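Local atomic coordinates of hypothetical protein (Legionella pneumophila subsp. pneumophila, PDB entry 4JX2), a protein that is of unknown function, a putatively secreted Legionella protein with a DUF5624 domain that combines helices with a small mixed beta sheet. Residues Asn224-Met232 and Ile366-Lys374; Asp350-Tyr358 and Phe390-Lys399. All coordinates share one frame; numbering follows the deposited sequence.

In the fold
The two interactions lie side by side, their centres about 14 Å apart. Along the chain their segments alternate: 224-232 of helix 223-247, then the loop 350-358, then 366-374 of helix 366-378, then 390-399, most of helix 386-398 and the residue after it. Interaction 1 packs the first of these helices across the third segment, whereas interaction 2 lays the loop against the last helix. Helices 366-378 and 386-398 follow each other in the chain, and Arg372 joins the two contacts through a salt bridge to Asp357. Both also touch the second subunit, so the two contacts, linked by Arg372, form one region of packing beside it.

Interaction 1: residues Asn224-Met232 and Ile366-Lys374; sequences NNVMIGTFM and IEDFLMRLK. With SO4 (sulfate ion), chain G.
Ile228 meets helix 366-378 with both of its branches: CG1 sits beside its own backbone N (chi1 -55°) and CG2 opposite it, which spreads the two across Phe369 and its neighbours. CG2 packs on Phe369 CB at 3.7 Å, and CG1 reaches Leu370 CD2, also at 3.7 Å. Beyond CG1, Ile228 CD1 rests near the main-chain carbonyl of Phe369 and touches Leu373 CD2. With Ile366 closing the fourth side, Ile228 is a knob set in a hole made by Ile366, Phe369, Leu370 and Leu373.

Met232 takes a different route. A bend at chi2 (-70°) swings its selenium and methyl back toward helix 366-378, and CE settles over one face of the Phe369 ring, 3.7 Å from the centroid and displaced toward the rim, in a CH-pi contact. The Phe369 ring also meets Trp391 of helix 386-398 edge-to-face.

At the other end, both methyls of Leu370 lie against Asn224 CB, the two side chains crossing at about a right angle. Leu373 divides its methyls, CD1 approaching Phe231 CE2 at 3.7 Å and CD2 the bent end of Met227. Ile366 CD1 comes up to the amide of Asn225, while the backbone N of Ile366 gives a nearly straight hydrogen bond of 2.8 Å to sulfate O2, probably an ion from the crystallisation liquor.

The axes of these short segments approach to 10.1 Å and cross nearly at right angles (84°). Phe340 of the second subunit packs on Asn224 and Leu373. No hydrogen bond links the two segments: cohesion here comes from interlocking apolar side chains, consistent with shape and burial, more than polar pairing, deciding how they meet.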
ATOM      1  N   ASN A 224      30.275   1.789  -6.471  1.00 35.02           N
ATOM      2  CA  ASN A 224      29.140   0.872  -6.450  1.00 33.84           C
ATOM      3  C   ASN A 224      29.331  -0.172  -5.327  1.00 38.53           C
ATOM      4  O   ASN A 224      28.382  -0.449  -4.601  1.00 38.28           O
ATOM      5  CB  ASN A 224      29.027   0.169  -7.799  1.00 34.89           C
ATOM      6  CG  ASN A 224      28.460   0.942  -8.976  1.00 48.67           C
ATOM      7  OD1 ASN A 224      27.622   1.829  -8.866  1.00 35.41           O
ATOM      8  ND2 ASN A 224      28.823   0.519 -10.165  1.00 44.91           N
ATOM      9  N   ASN A 225      30.578  -0.714  -5.158  1.00 35.60           N
ATOM     10  CA  ASN A 225      30.915  -1.686  -4.108  1.00 35.12           C
ATOM     11  C   ASN A 225      30.847  -1.042  -2.704  1.00 37.85           C
ATOM     12  O   ASN A 225      30.391  -1.690  -1.754  1.00 38.76           O
ATOM     13  CB  ASN A 225      32.289  -2.271  -4.345  1.00 38.46           C
ATOM     14  CG  ASN A 225      32.407  -3.216  -5.524  1.00 47.93           C
ATOM     15  OD1 ASN A 225      31.882  -2.983  -6.630  1.00 33.01           O
ATOM     16  ND2 ASN A 225      33.186  -4.271  -5.326  1.00 36.21           N
ATOM     17  N   VAL A 226      31.261   0.232  -2.583  1.00 31.75           N
ATOM     18  CA  VAL A 226      31.198   0.967  -1.322  1.00 31.53           C
ATOM     19  C   VAL A 226      29.717   1.123  -0.947  1.00 38.44           C
ATOM     20  O   VAL A 226      29.369   0.936   0.217  1.00 39.50           O
ATOM     21  CB  VAL A 226      31.958   2.324  -1.379  1.00 34.58           C
ATOM     22  CG1 VAL A 226      31.637   3.216  -0.188  1.00 33.73           C
ATOM     23  CG2 VAL A 226      33.449   2.099  -1.466  1.00 34.98           C
HETATM   24  N   MSE A 227      28.847   1.420  -1.929  1.00 34.84           N
HETATM   25  CA  MSE A 227      27.417   1.570  -1.673  1.00 33.71           C
HETATM   26  C   MSE A 227      26.806   0.287  -1.154  1.00 38.08           C
HETATM   27  O   MSE A 227      26.068   0.355  -0.183  1.00 39.02           O
HETATM   28  CB  MSE A 227      26.680   2.058  -2.907  1.00 35.68           C
HETATM   29  CG  MSE A 227      26.882   3.535  -3.106  1.00 43.58           C
HETATM   30 SE   MSE A 227      25.761   4.260  -4.450  0.75 52.30          SE
HETATM   31  CE  MSE A 227      26.704   3.591  -6.108  1.00 49.09           C
ATOM     32  N   ILE A 228      27.164  -0.882  -1.726  1.00 33.56           N
ATOM     33  CA  ILE A 228      26.637  -2.171  -1.268  1.00 32.06           C
ATOM     34  C   ILE A 228      27.199  -2.496   0.137  1.00 39.47           C
ATOM     35  O   ILE A 228      26.420  -2.822   1.036  1.00 39.79           O
ATOM     36  CB  ILE A 228      26.888  -3.318  -2.290  1.00 33.70           C
ATOM     37  CG1 ILE A 228      26.331  -2.985  -3.720  1.00 33.63           C
ATOM     38  CG2 ILE A 228      26.355  -4.666  -1.772  1.00 31.39           C
ATOM     39  CD1 ILE A 228      24.829  -2.377  -3.820  1.00 33.43           C
ATOM     40  N   GLY A 229      28.516  -2.350   0.317  1.00 36.77           N
ATOM     41  CA  GLY A 229      29.186  -2.625   1.583  1.00 36.97           C
ATOM     42  C   GLY A 229      28.597  -1.865   2.755  1.00 42.14           C
ATOM     43  O   GLY A 229      28.269  -2.452   3.786  1.00 43.21           O
ATOM     44  N   THR A 230      28.409  -0.553   2.579  1.00 38.72           N
ATOM     45  CA  THR A 230      27.843   0.350   3.588  1.00 37.57           C
ATOM     46  C   THR A 230      26.390   0.003   3.879  1.00 39.45           C
ATOM     47  O   THR A 230      26.028  -0.023   5.051  1.00 41.43           O
ATOM     48  CB  THR A 230      27.973   1.808   3.161  1.00 39.36           C
ATOM     49  OG1 THR A 230      27.480   1.962   1.825  1.00 41.58           O
ATOM     50  CG2 THR A 230      29.377   2.310   3.257  1.00 29.76           C
ATOM     51  N   PHE A 231      25.569  -0.277   2.841  1.00 31.88           N
ATOM     52  CA  PHE A 231      24.169  -0.666   3.019  1.00 31.93           C
ATOM     53  C   PHE A 231      24.083  -1.978   3.831  1.00 35.23           C
ATOM     54  O   PHE A 231      23.259  -2.099   4.749  1.00 34.51           O
ATOM     55  CB  PHE A 231      23.447  -0.819   1.658  1.00 33.69           C
ATOM     56  CG  PHE A 231      22.982   0.463   1.004  1.00 35.94           C
ATOM     57  CD1 PHE A 231      22.323   1.439   1.738  1.00 39.67           C
ATOM     58  CD2 PHE A 231      23.142   0.665  -0.365  1.00 39.08           C
ATOM     59  CE1 PHE A 231      21.862   2.613   1.117  1.00 40.58           C
ATOM     60  CE2 PHE A 231      22.719   1.856  -0.978  1.00 41.20           C
ATOM     61  CZ  PHE A 231      22.061   2.812  -0.236  1.00 39.19           C
HETATM   62  N   MSE A 232      24.962  -2.943   3.492  1.00 29.71           N
HETATM   63  CA  MSE A 232      25.092  -4.230   4.170  1.00 28.26           C
HETATM   64  C   MSE A 232      25.379  -4.054   5.664  1.00 35.36           C
HETATM   65  O   MSE A 232      24.817  -4.777   6.479  1.00 36.85           O
HETATM   66  CB  MSE A 232      26.233  -5.053   3.545  1.00 29.09           C
HETATM   67  CG  MSE A 232      25.871  -5.733   2.261  1.00 33.88           C
HETATM   68 SE   MSE A 232      24.619  -7.198   2.440  0.75 39.30          SE
HETATM   69  CE  MSE A 232      24.451  -7.753   0.571  1.00 34.72           C
ATOM     70  N   ILE A 366      28.273  -9.515  -6.722  1.00 41.63           N
ATOM     71  CA  ILE A 366      28.080  -8.095  -6.414  1.00 39.83           C
ATOM     72  C   ILE A 366      27.160  -7.472  -7.492  1.00 42.67           C
ATOM     73  O   ILE A 366      26.398  -6.554  -7.185  1.00 41.64           O
ATOM     74  CB  ILE A 366      29.423  -7.326  -6.218  1.00 43.00           C
ATOM     75  CG1 ILE A 366      29.228  -6.004  -5.483  1.00 41.97           C
ATOM     76  CG2 ILE A 366      30.226  -7.147  -7.496  1.00 45.30           C
ATOM     77  CD1 ILE A 366      29.669  -6.067  -4.120  1.00 50.28           C
ATOM     78  N   GLU A 367      27.176  -8.036  -8.725  1.00 39.12           N
ATOM     79  CA  GLU A 367      26.335  -7.592  -9.842  1.00 38.47           C
ATOM     80  C   GLU A 367      24.843  -7.615  -9.441  1.00 39.40           C
ATOM     81  O   GLU A 367      24.101  -6.692  -9.779  1.00 37.80           O
ATOM     82  CB  GLU A 367      26.580  -8.487 -11.055  1.00 40.76           C
ATOM     83  CG  GLU A 367      26.178  -7.884 -12.386  1.00 58.64           C
ATOM     84  CD  GLU A 367      25.974  -8.893 -13.509  1.00 97.45           C
ATOM     85  OE1 GLU A 367      26.620  -9.970 -13.482  1.00 94.95           O
ATOM     86  OE2 GLU A 367      25.166  -8.600 -14.422  1.00 96.93           O
ATOM     87  N   ASP A 368      24.435  -8.646  -8.672  1.00 34.33           N
ATOM     88  CA  ASP A 368      23.076  -8.818  -8.188  1.00 32.99           C
ATOM     89  C   ASP A 368      22.607  -7.623  -7.339  1.00 36.52           C
ATOM     90  O   ASP A 368      21.518  -7.092  -7.552  1.00 35.59           O
ATOM     91  CB  ASP A 368      22.962 -10.127  -7.401  1.00 34.81           C
ATOM     92  CG  ASP A 368      23.216 -11.396  -8.216  1.00 46.95           C
ATOM     93  OD1 ASP A 368      23.371 -11.290  -9.462  1.00 46.28           O
ATOM     94  OD2 ASP A 368      23.266 -12.502  -7.606  1.00 51.32           O
ATOM     95  N   PHE A 369      23.445  -7.178  -6.420  1.00 33.08           N
ATOM     96  CA  PHE A 369      23.120  -6.083  -5.514  1.00 31.62           C
ATOM     97  C   PHE A 369      23.096  -4.744  -6.261  1.00 34.16           C
ATOM     98  O   PHE A 369      22.209  -3.917  -6.006  1.00 33.48           O
ATOM     99  CB  PHE A 369      24.102  -6.096  -4.335  1.00 33.12           C
ATOM    100  CG  PHE A 369      23.995  -7.413  -3.593  1.00 33.76           C
ATOM    101  CD1 PHE A 369      22.853  -7.725  -2.856  1.00 35.41           C
ATOM    102  CD2 PHE A 369      24.988  -8.374  -3.709  1.00 35.74           C
ATOM    103  CE1 PHE A 369      22.717  -8.967  -2.241  1.00 36.71           C
ATOM    104  CE2 PHE A 369      24.868  -9.609  -3.068  1.00 38.92           C
ATOM    105  CZ  PHE A 369      23.731  -9.900  -2.342  1.00 37.07           C
ATOM    106  N   LEU A 370      23.984  -4.579  -7.251  1.00 29.91           N
ATOM    107  CA  LEU A 370      23.997  -3.380  -8.096  1.00 30.09           C
ATOM    108  C   LEU A 370      22.695  -3.280  -8.897  1.00 34.89           C
ATOM    109  O   LEU A 370      22.098  -2.200  -8.955  1.00 35.73           O
ATOM    110  CB  LEU A 370      25.220  -3.365  -9.029  1.00 30.92           C
ATOM    111  CG  LEU A 370      26.589  -3.247  -8.348  1.00 35.49           C
ATOM    112  CD1 LEU A 370      27.621  -2.984  -9.344  1.00 36.66           C
ATOM    113  CD2 LEU A 370      26.622  -2.108  -7.333  1.00 36.39           C
HETATM  114  N   MSE A 371      22.218  -4.428  -9.434  1.00 29.96           N
HETATM  115  CA  MSE A 371      20.959  -4.552 -10.153  1.00 28.03           C
HETATM  116  C   MSE A 371      19.778  -4.194  -9.230  1.00 31.52           C
HETATM  117  O   MSE A 371      18.880  -3.431  -9.620  1.00 31.23           O
HETATM  118  CB  MSE A 371      20.817  -5.954 -10.714  1.00 29.60           C
HETATM  119  CG  MSE A 371      21.768  -6.236 -11.863  1.00 36.59           C
HETATM  120 SE   MSE A 371      21.344  -7.957 -12.664  0.75 44.20          SE
HETATM  121  CE  MSE A 371      22.533  -8.996 -11.846  1.00 41.71           C
ATOM    122  N   ARG A 372      19.841  -4.664  -7.986  1.00 26.87           N
ATOM    123  CA  ARG A 372      18.808  -4.412  -7.003  1.00 27.14           C
ATOM    124  C   ARG A 372      18.856  -2.954  -6.522  1.00 35.45           C
ATOM    125  O   ARG A 372      17.791  -2.375  -6.266  1.00 35.29           O
ATOM    126  CB  ARG A 372      18.921  -5.400  -5.839  1.00 25.29           C
ATOM    127  CG  ARG A 372      17.704  -5.450  -4.948  1.00 29.07           C
ATOM    128  CD  ARG A 372      16.424  -5.879  -5.641  1.00 31.21           C
ATOM    129  NE  ARG A 372      15.375  -6.127  -4.650  1.00 33.76           N
ATOM    130  CZ  ARG A 372      15.237  -7.273  -3.997  1.00 46.92           C
ATOM    131  NH1 ARG A 372      16.044  -8.291  -4.256  1.00 44.39           N
ATOM    132  NH2 ARG A 372      14.279  -7.416  -3.093  1.00 34.82           N
ATOM    133  N   LEU A 373      20.071  -2.352  -6.440  1.00 32.53           N
ATOM    134  CA  LEU A 373      20.228  -0.945  -6.070  1.00 31.95           C
ATOM    135  C   LEU A 373      19.556  -0.048  -7.115  1.00 35.54           C
ATOM    136  O   LEU A 373      18.813   0.865  -6.733  1.00 36.10           O
ATOM    137  CB  LEU A 373      21.716  -0.589  -5.932  1.00 32.44           C
ATOM    138  CG  LEU A 373      22.106   0.879  -5.689  1.00 36.50           C
ATOM    139  CD1 LEU A 373      21.462   1.444  -4.410  1.00 37.11           C
ATOM    140  CD2 LEU A 373      23.596   1.016  -5.620  1.00 35.46           C
ATOM    141  N   LYS A 374      19.787  -0.325  -8.432  1.00 30.17           N
ATOM    142  CA  LYS A 374      19.189   0.447  -9.544  1.00 29.19           C
ATOM    143  C   LYS A 374      17.647   0.373  -9.463  1.00 34.22           C
ATOM    144  O   LYS A 374      16.961   1.398  -9.566  1.00 31.55           O
ATOM    145  CB  LYS A 374      19.700  -0.087 -10.893  1.00 29.85           C
ATOM    146  CG  LYS A 374      19.142   0.626 -12.128  1.00 29.67           C
ATOM    147  CD  LYS A 374      19.598  -0.009 -13.466  1.00 23.12           C
ATOM    148  CE  LYS A 374      19.166   0.856 -14.621  1.00 26.47           C
ATOM    149  NZ  LYS A 374      19.474   0.246 -15.938  1.00 24.78           N
TER
HETATM  150  S   SO4 G 505      31.602 -11.380  -7.187  1.00 93.70           S
HETATM  151  O1  SO4 G 505      31.613 -12.662  -7.901  1.00 94.21           O
HETATM  152  O2  SO4 G 505      30.616 -10.516  -7.835  1.00 94.80           O
HETATM  153  O3  SO4 G 505      31.265 -11.568  -5.760  1.00 90.89           O
HETATM  154  O4  SO4 G 505      32.931 -10.763  -7.296  1.00 95.78           O

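Interaction 2: residues Asp350-Tyr358 and Phe390-Lys399. With SO4 (sulfate ion), chain H.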
ATOM      1  N   ASP A 350       3.526 -15.005  -4.511  1.00 28.96           N
ATOM      2  CA  ASP A 350       4.302 -13.851  -4.084  1.00 28.34           C
ATOM      3  C   ASP A 350       5.116 -13.371  -5.285  1.00 33.55           C
ATOM      4  O   ASP A 350       5.002 -13.944  -6.382  1.00 33.13           O
ATOM      5  CB  ASP A 350       5.194 -14.224  -2.891  1.00 29.90           C
ATOM      6  CG  ASP A 350       4.474 -14.457  -1.558  1.00 43.92           C
ATOM      7  OD1 ASP A 350       3.315 -13.983  -1.403  1.00 45.57           O
ATOM      8  OD2 ASP A 350       5.089 -15.056  -0.650  1.00 49.25           O
ATOM      9  N   ARG A 351       5.907 -12.308  -5.118  1.00 30.43           N
ATOM     10  CA  ARG A 351       6.719 -11.853  -6.226  1.00 29.44           C
ATOM     11  C   ARG A 351       7.816 -12.896  -6.514  1.00 35.70           C
ATOM     12  O   ARG A 351       8.213 -13.657  -5.615  1.00 37.20           O
ATOM     13  CB  ARG A 351       7.297 -10.459  -5.971  1.00 28.23           C
ATOM     14  CG  ARG A 351       8.332 -10.399  -4.878  1.00 35.31           C
ATOM     15  CD  ARG A 351       9.166  -9.144  -4.987  1.00 38.42           C
ATOM     16  NE  ARG A 351      10.078  -9.091  -3.856  1.00 32.94           N
ATOM     17  CZ  ARG A 351      11.197  -9.792  -3.790  1.00 37.75           C
ATOM     18  NH1 ARG A 351      11.569 -10.558  -4.806  1.00 24.85           N
ATOM     19  NH2 ARG A 351      11.950  -9.742  -2.706  1.00 22.29           N
ATOM     20  N   PRO A 352       8.284 -12.990  -7.774  1.00 30.88           N
ATOM     21  CA  PRO A 352       9.372 -13.930  -8.050  1.00 29.36           C
ATOM     22  C   PRO A 352      10.698 -13.497  -7.413  1.00 32.31           C
ATOM     23  O   PRO A 352      10.920 -12.308  -7.076  1.00 32.94           O
ATOM     24  CB  PRO A 352       9.468 -13.923  -9.564  1.00 31.78           C
ATOM     25  CG  PRO A 352       8.851 -12.633 -10.005  1.00 36.43           C
ATOM     26  CD  PRO A 352       7.931 -12.165  -8.956  1.00 31.79           C
ATOM     27  N   ALA A 353      11.588 -14.471  -7.248  1.00 27.35           N
ATOM     28  CA  ALA A 353      12.932 -14.205  -6.775  1.00 26.45           C
ATOM     29  C   ALA A 353      13.680 -13.338  -7.834  1.00 33.15           C
ATOM     30  O   ALA A 353      13.547 -13.548  -9.050  1.00 31.83           O
ATOM     31  CB  ALA A 353      13.659 -15.502  -6.532  1.00 26.87           C
ATOM     32  N   ILE A 354      14.361 -12.294  -7.367  1.00 30.50           N
ATOM     33  CA  ILE A 354      15.111 -11.391  -8.239  1.00 29.21           C
ATOM     34  C   ILE A 354      16.497 -11.168  -7.625  1.00 35.95           C
ATOM     35  O   ILE A 354      16.648 -11.395  -6.412  1.00 36.08           O
ATOM     36  CB  ILE A 354      14.329 -10.063  -8.445  1.00 31.06           C
ATOM     37  CG1 ILE A 354      13.995  -9.338  -7.105  1.00 29.40           C
ATOM     38  CG2 ILE A 354      13.073 -10.294  -9.300  1.00 32.08           C
ATOM     39  CD1 ILE A 354      13.620  -7.847  -7.268  1.00 19.43           C
ATOM     40  N   PRO A 355      17.527 -10.729  -8.404  1.00 32.59           N
ATOM     41  CA  PRO A 355      18.846 -10.468  -7.803  1.00 32.04           C
ATOM     42  C   PRO A 355      18.752  -9.608  -6.531  1.00 33.58           C
ATOM     43  O   PRO A 355      17.948  -8.671  -6.484  1.00 31.78           O
ATOM     44  CB  PRO A 355      19.582  -9.737  -8.930  1.00 34.11           C
ATOM     45  CG  PRO A 355      19.026 -10.328 -10.149  1.00 38.84           C
ATOM     46  CD  PRO A 355      17.557 -10.441  -9.853  1.00 34.18           C
ATOM     47  N   GLY A 356      19.524  -9.980  -5.497  1.00 29.84           N
ATOM     48  CA  GLY A 356      19.503  -9.302  -4.202  1.00 29.00           C
ATOM     49  C   GLY A 356      18.668 -10.011  -3.151  1.00 33.76           C
ATOM     50  O   GLY A 356      18.670  -9.611  -1.985  1.00 34.38           O
ATOM     51  N   ASP A 357      17.917 -11.049  -3.547  1.00 30.24           N
ATOM     52  CA  ASP A 357      17.194 -11.882  -2.604  1.00 30.83           C
ATOM     53  C   ASP A 357      18.146 -12.951  -2.116  1.00 39.60           C
ATOM     54  O   ASP A 357      19.046 -13.349  -2.872  1.00 41.65           O
ATOM     55  CB  ASP A 357      15.989 -12.550  -3.272  1.00 32.66           C
ATOM     56  CG  ASP A 357      14.802 -11.678  -3.617  1.00 35.63           C
ATOM     57  OD1 ASP A 357      14.726 -10.537  -3.096  1.00 32.59           O
ATOM     58  OD2 ASP A 357      13.927 -12.153  -4.382  1.00 37.43           O
ATOM     59  N   TYR A 358      17.950 -13.455  -0.891  1.00 37.63           N
ATOM     60  CA  TYR A 358      18.779 -14.547  -0.382  1.00 38.57           C
ATOM     61  C   TYR A 358      18.534 -15.811  -1.205  1.00 49.13           C
ATOM     62  O   TYR A 358      19.487 -16.435  -1.669  1.00 49.51           O
ATOM     63  CB  TYR A 358      18.520 -14.817   1.112  1.00 37.86           C
ATOM     64  CG  TYR A 358      19.556 -15.744   1.706  1.00 38.53           C
ATOM     65  CD1 TYR A 358      20.891 -15.366   1.784  1.00 40.29           C
ATOM     66  CD2 TYR A 358      19.210 -17.019   2.154  1.00 39.47           C
ATOM     67  CE1 TYR A 358      21.860 -16.229   2.291  1.00 43.10           C
ATOM     68  CE2 TYR A 358      20.165 -17.877   2.708  1.00 40.78           C
ATOM     69  CZ  TYR A 358      21.493 -17.476   2.773  1.00 49.38           C
ATOM     70  OH  TYR A 358      22.472 -18.303   3.288  1.00 52.25           O
ATOM     71  N   PHE A 390      16.585  -7.955   2.144  1.00 30.60           N
ATOM     72  CA  PHE A 390      16.127  -9.326   1.876  1.00 29.39           C
ATOM     73  C   PHE A 390      17.283 -10.317   1.959  1.00 36.43           C
ATOM     74  O   PHE A 390      17.109 -11.388   2.543  1.00 40.27           O
ATOM     75  CB  PHE A 390      15.405  -9.440   0.522  1.00 29.48           C
ATOM     76  CG  PHE A 390      14.043  -8.788   0.517  1.00 28.85           C
ATOM     77  CD1 PHE A 390      13.900  -7.435   0.221  1.00 29.96           C
ATOM     78  CD2 PHE A 390      12.899  -9.524   0.800  1.00 28.92           C
ATOM     79  CE1 PHE A 390      12.646  -6.820   0.251  1.00 29.37           C
ATOM     80  CE2 PHE A 390      11.634  -8.912   0.796  1.00 30.65           C
ATOM     81  CZ  PHE A 390      11.524  -7.560   0.549  1.00 28.25           C
ATOM     82  N   TRP A 391      18.467  -9.955   1.424  1.00 31.89           N
ATOM     83  CA  TRP A 391      19.665 -10.815   1.478  1.00 31.62           C
ATOM     84  C   TRP A 391      20.211 -10.967   2.916  1.00 34.42           C
ATOM     85  O   TRP A 391      20.452 -12.098   3.352  1.00 36.45           O
ATOM     86  CB  TRP A 391      20.790 -10.307   0.546  1.00 29.78           C
ATOM     87  CG  TRP A 391      21.854 -11.343   0.367  1.00 30.98           C
ATOM     88  CD1 TRP A 391      21.833 -12.402  -0.501  1.00 34.13           C
ATOM     89  CD2 TRP A 391      23.016 -11.523   1.193  1.00 30.92           C
ATOM     90  NE1 TRP A 391      22.925 -13.211  -0.287  1.00 34.26           N
ATOM     91  CE2 TRP A 391      23.681 -12.685   0.732  1.00 35.38           C
ATOM     92  CE3 TRP A 391      23.572 -10.806   2.267  1.00 31.53           C
ATOM     93  CZ2 TRP A 391      24.890 -13.129   1.292  1.00 34.61           C
ATOM     94  CZ3 TRP A 391      24.751 -11.261   2.835  1.00 33.45           C
ATOM     95  CH2 TRP A 391      25.409 -12.399   2.334  1.00 34.46           C
HETATM   96  N   MSE A 392      20.452  -9.840   3.629  1.00 27.63           N
HETATM   97  CA  MSE A 392      21.004  -9.876   4.980  1.00 26.50           C
HETATM   98  C   MSE A 392      20.049 -10.592   5.969  1.00 33.70           C
HETATM   99  O   MSE A 392      20.546 -11.290   6.840  1.00 36.31           O
HETATM  100  CB  MSE A 392      21.411  -8.474   5.468  1.00 27.43           C
HETATM  101  CG  MSE A 392      22.166  -8.479   6.820  1.00 34.12           C
HETATM  102 SE   MSE A 392      23.789  -9.593   6.881  0.75 41.83          SE
HETATM  103  CE  MSE A 392      25.099  -8.380   6.078  1.00 38.47           C
ATOM    104  N   ALA A 393      18.712 -10.479   5.821  1.00 30.49           N
ATOM    105  CA  ALA A 393      17.789 -11.199   6.708  1.00 31.12           C
ATOM    106  C   ALA A 393      17.959 -12.711   6.526  1.00 36.39           C
ATOM    107  O   ALA A 393      18.065 -13.429   7.511  1.00 38.95           O
ATOM    108  CB  ALA A 393      16.354 -10.789   6.434  1.00 31.47           C
ATOM    109  N   GLY A 394      18.074 -13.159   5.275  1.00 31.42           N
ATOM    110  CA  GLY A 394      18.263 -14.560   4.926  1.00 31.33           C
ATOM    111  C   GLY A 394      19.593 -15.130   5.365  1.00 36.79           C
ATOM    112  O   GLY A 394      19.633 -16.252   5.890  1.00 37.78           O
ATOM    113  N   GLU A 395      20.691 -14.364   5.150  1.00 33.66           N
ATOM    114  CA  GLU A 395      22.050 -14.765   5.553  1.00 34.75           C
ATOM    115  C   GLU A 395      22.136 -14.920   7.060  1.00 36.82           C
ATOM    116  O   GLU A 395      22.644 -15.937   7.538  1.00 37.67           O
ATOM    117  CB  GLU A 395      23.099 -13.748   5.046  1.00 36.45           C
ATOM    118  CG  GLU A 395      24.547 -14.049   5.447  1.00 41.67           C
ATOM    119  CD  GLU A 395      25.262 -15.156   4.704  1.00 45.64           C
ATOM    120  OE1 GLU A 395      24.600 -15.864   3.917  1.00 44.01           O
ATOM    121  OE2 GLU A 395      26.488 -15.316   4.910  1.00 36.59           O
ATOM    122  N   LEU A 396      21.609 -13.936   7.807  1.00 32.81           N
ATOM    123  CA  LEU A 396      21.590 -13.982   9.277  1.00 33.67           C
ATOM    124  C   LEU A 396      20.803 -15.196   9.775  1.00 37.82           C
ATOM    125  O   LEU A 396      21.300 -15.919  10.636  1.00 39.14           O
ATOM    126  CB  LEU A 396      21.018 -12.683   9.869  1.00 32.74           C
ATOM    127  CG  LEU A 396      21.993 -11.482   9.912  1.00 34.60           C
ATOM    128  CD1 LEU A 396      21.245 -10.209  10.281  1.00 33.25           C
ATOM    129  CD2 LEU A 396      23.191 -11.738  10.856  1.00 31.46           C
ATOM    130  N   ALA A 397      19.613 -15.445   9.182  1.00 31.65           N
ATOM    131  CA  ALA A 397      18.750 -16.580   9.504  1.00 30.88           C
ATOM    132  C   ALA A 397      19.484 -17.911   9.272  1.00 36.97           C
ATOM    133  O   ALA A 397      19.493 -18.755  10.172  1.00 38.82           O
ATOM    134  CB  ALA A 397      17.477 -16.513   8.679  1.00 30.15           C
ATOM    135  N   GLU A 398      20.153 -18.072   8.102  1.00 33.01           N
ATOM    136  CA  GLU A 398      20.923 -19.276   7.781  1.00 34.44           C
ATOM    137  C   GLU A 398      22.013 -19.563   8.829  1.00 38.51           C
ATOM    138  O   GLU A 398      22.184 -20.713   9.221  1.00 39.03           O
ATOM    139  CB  GLU A 398      21.566 -19.149   6.400  1.00 36.01           C
ATOM    140  CG  GLU A 398      22.213 -20.425   5.878  1.00 45.76           C
ATOM    141  CD  GLU A 398      21.290 -21.383   5.156  1.00 81.85           C
ATOM    142  OE1 GLU A 398      20.060 -21.145   5.121  1.00 92.58           O
ATOM    143  OE2 GLU A 398      21.812 -22.373   4.595  1.00 86.23           O
ATOM    144  N   LYS A 399      22.740 -18.524   9.284  1.00 35.56           N
ATOM    145  CA  LYS A 399      23.833 -18.671  10.265  1.00 35.53           C
ATOM    146  C   LYS A 399      23.340 -18.507  11.721  1.00 37.90           C
ATOM    147  O   LYS A 399      24.161 -18.379  12.622  1.00 38.87           O
ATOM    148  CB  LYS A 399      24.987 -17.678   9.959  1.00 37.49           C
ATOM    149  CG  LYS A 399      25.514 -17.695   8.506  1.00 47.46           C
ATOM    150  CD  LYS A 399      26.025 -19.058   7.990  1.00 48.95           C
ATOM    151  CE  LYS A 399      26.756 -18.981   6.661  1.00 56.66           C
ATOM    152  NZ  LYS A 399      25.890 -18.531   5.536  1.00 69.21           N
TER
HETATM  153  S   SO4 H 506       3.893  -8.947  -3.122  1.00 80.48           S
HETATM  154  O1  SO4 H 506       3.523  -9.148  -4.534  1.00 83.22           O
HETATM  155  O2  SO4 H 506       2.643  -8.809  -2.284  1.00 78.79           O
HETATM  156  O3  SO4 H 506       4.792 -10.088  -2.692  1.00 73.85           O
HETATM  157  O4  SO4 H 506       4.598  -7.659  -3.075  1.00 81.22           O
HETATM  158  O   HOH W   1      17.999  -7.494  -0.517  1.00 37.35           O
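Phe390 and Arg351 open the contact: the arginine arrives over one face of the Phe390 ring, its CZ 4.9 Å from the centroid, in a cation-pi pair with the guanidinium and ring planes 81° apart. NH2 leads, above the rim of the ring. The guanidinium is held there end-on by Asp357, NH1 to OD2 and NH2 to OD1, both at 2.9 Å; Arg351 NE bonds Gly275 O. Asp357 OD2 also accepts from Ile354 N, and OD1 has a second cationic partner in Arg372, which would be expected to stabilise its negative charge.

Next comes Trp391. Water 1 donates to Gly356 O and accepts from Trp391 N, bridging the loop to the helix. With CG anti to the backbone N (chi1 -167°), the indole offers a face to the edge of Tyr358; this T-shaped pair has centroids 5.2 Å apart and planes at 62°.

At Gly394 the Tyr358 ring lies directly on the helix backbone. The glycine CA makes a CH-pi contact over the ring face, 4.1 Å from the centroid. In the next residue, Glu395 OE1 receives a weak hydrogen bond from Tyr358 OH at 3.3 Å. The same carboxylate forms a weak salt bridge with Lys399, while its OE2 is bonded by Ser407 N. Glu398 then brings its CB to 3.3 Å from Tyr358 OH, crossing the tyrosine at about a right angle.

The loop itself bends through a type II beta turn from Ile354 to Asp357, with Gly356 taking the positive phi usual for its third position. Together, these features describe a turn-containing loop docked along helix 386-398 by an aromatic side chain lying over a helical glycine.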